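PDB 4NRN: metal-bound toxin from Helicobacter pylori, which binds zinc and probably acts as an RNA-cleaving toxin of a type II toxin-antitoxin system, in the YafQ branch of the RelE family. Local coordinates for residues A[60-63]-A[64-67]. Sequence-based numbering, arbitrary orientation.
Sequences HLKP and DLLL. With ZN (zinc ion), chain C.
H60 and L66 both turn CG away from their own carbonyl carbon (chi1 -73° and -43°), and their side chains rise side by side from the same face of a tight beta hairpin with a classic bulge, part of the central sheet of this RelE-family toxin. In consequence, the L66 methyl CD2 lies over one face of the H60 imidazole, a CH-pi contact with CD2 3.6 Å from the ring centroid and nearest the ND1 and CE1 side. The ring's rotation is fixed at two further points. H60 ND1 donates to P63 O, which lies close to the ring plane, although the nitrogen sits well above the plane of that carbonyl; H60 NE2 binds zinc at 2.0 Å, and H47 and E58 supply the other protein ligands. The carbonyl of the turn thus probably helps to hold a metal ligand in place.

In the bulge, L61 and K62 both face L65. L65 O accepts from L61 N at 2.9 Å and from K62 N at 3.3 Å, the latter in the carbonyl plane on a lone pair. In return, L65 N donates to K62 O at 2.8 Å in an almost straight bond (171°), closing the turn through P63 and D64. In the turn, D64 OD1 is hydrogen-bonded to ND1 of H86, a ligand of the second zinc ion and the predicted proton donor.

On the side away from the metal, L65 places CD2 against L61 CB at 3.8 Å, while K62 CB meets L65 CB before the lysine chain runs outward. L61 is buried against L27 and V30 of helix 24-35 and also touches L83. L61 CD1 reaches the base of L67 and presses on L67 CB at a tight 3.5 Å.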
loop_
_atom_site.group_PDB
_atom_site.type_symbol
_atom_site.label_atom_id
_atom_site.label_comp_id
_atom_site.label_asym_id
_atom_site.label_seq_id
_atom_site.Cartn_x
_atom_site.Cartn_y
_atom_site.Cartn_z
ATOM N N HIS A 60 -2.048 -4.129 -5.891
ATOM C CA HIS A 60 -2.674 -5.409 -5.619
ATOM C C HIS A 60 -1.664 -6.389 -5.017
ATOM O O HIS A 60 -0.905 -7.018 -5.746
ATOM C CB HIS A 60 -3.287 -5.962 -6.905
ATOM C CG HIS A 60 -4.523 -5.236 -7.336
ATOM N ND1 HIS A 60 -5.776 -5.813 -7.305
ATOM C CD2 HIS A 60 -4.708 -3.973 -7.787
ATOM C CE1 HIS A 60 -6.674 -4.942 -7.726
ATOM N NE2 HIS A 60 -6.050 -3.816 -8.024
ATOM N N LEU A 61 -1.643 -6.490 -3.686
ATOM C CA LEU A 61 -0.780 -7.442 -2.987
ATOM C C LEU A 61 -1.292 -8.856 -3.243
ATOM O O LEU A 61 -0.528 -9.827 -3.331
ATOM C CB LEU A 61 -0.757 -7.142 -1.487
ATOM C CG LEU A 61 0.322 -6.173 -0.998
ATOM C CD1 LEU A 61 0.235 -4.881 -1.768
ATOM C CD2 LEU A 61 0.211 -5.932 0.506
ATOM N N LYS A 62 -2.611 -8.945 -3.335
ATOM C CA LYS A 62 -3.303 -10.112 -3.838
ATOM C C LYS A 62 -4.465 -9.527 -4.635
ATOM O O LYS A 62 -4.875 -8.400 -4.374
ATOM C CB LYS A 62 -3.799 -10.979 -2.680
ATOM C CG LYS A 62 -2.686 -11.501 -1.766
ATOM C CD LYS A 62 -3.244 -12.318 -0.605
ATOM C CE LYS A 62 -2.196 -12.542 0.480
ATOM N NZ LYS A 62 -2.763 -13.186 1.705
ATOM N N PRO A 63 -4.988 -10.265 -5.624
ATOM C CA PRO A 63 -6.014 -9.659 -6.484
ATOM C C PRO A 63 -7.144 -8.942 -5.726
ATOM O O PRO A 63 -7.744 -8.023 -6.290
ATOM C CB PRO A 63 -6.537 -10.850 -7.292
ATOM C CG PRO A 63 -5.350 -11.771 -7.366
ATOM C CD PRO A 63 -4.659 -11.642 -6.036
ATOM N N ASP A 64 -7.422 -9.329 -4.482
ATOM C CA ASP A 64 -8.309 -8.525 -3.627
ATOM C C ASP A 64 -7.756 -8.254 -2.208
ATOM O O ASP A 64 -8.492 -8.308 -1.226
ATOM C CB ASP A 64 -9.732 -9.100 -3.573
ATOM C CG ASP A 64 -10.763 -8.072 -3.112
ATOM O OD1 ASP A 64 -10.450 -6.864 -3.138
ATOM O OD2 ASP A 64 -11.887 -8.462 -2.720
ATOM N N LEU A 65 -6.455 -7.974 -2.122
ATOM C CA LEU A 65 -5.854 -7.336 -0.947
ATOM C C LEU A 65 -5.041 -6.138 -1.427
ATOM O O LEU A 65 -3.940 -6.290 -1.962
ATOM C CB LEU A 65 -4.952 -8.285 -0.155
ATOM C CG LEU A 65 -4.114 -7.575 0.924
ATOM C CD1 LEU A 65 -4.965 -7.170 2.117
ATOM C CD2 LEU A 65 -2.942 -8.433 1.384
ATOM N N LEU A 66 -5.604 -4.952 -1.222
ATOM C CA LEU A 66 -5.083 -3.704 -1.768
ATOM C C LEU A 66 -4.230 -2.908 -0.775
ATOM O O LEU A 66 -4.567 -2.781 0.406
ATOM C CB LEU A 66 -6.253 -2.839 -2.256
ATOM C CG LEU A 66 -7.324 -3.621 -3.030
ATOM C CD1 LEU A 66 -8.532 -2.745 -3.384
ATOM C CD2 LEU A 66 -6.715 -4.277 -4.278
ATOM N N LEU A 67 -3.113 -2.388 -1.270
ATOM C CA LEU A 67 -2.304 -1.430 -0.533
ATOM C C LEU A 67 -2.571 -0.075 -1.160
ATOM O O LEU A 67 -2.136 0.182 -2.288
ATOM C CB LEU A 67 -0.820 -1.757 -0.699
ATOM C CG LEU A 67 0.256 -1.155 0.218
ATOM C CD1 LEU A 67 1.600 -1.174 -0.514
ATOM C CD2 LEU A 67 -0.060 0.244 0.714
HETATM ZN ZN ZN C . -6.924 -2.131 -8.611
#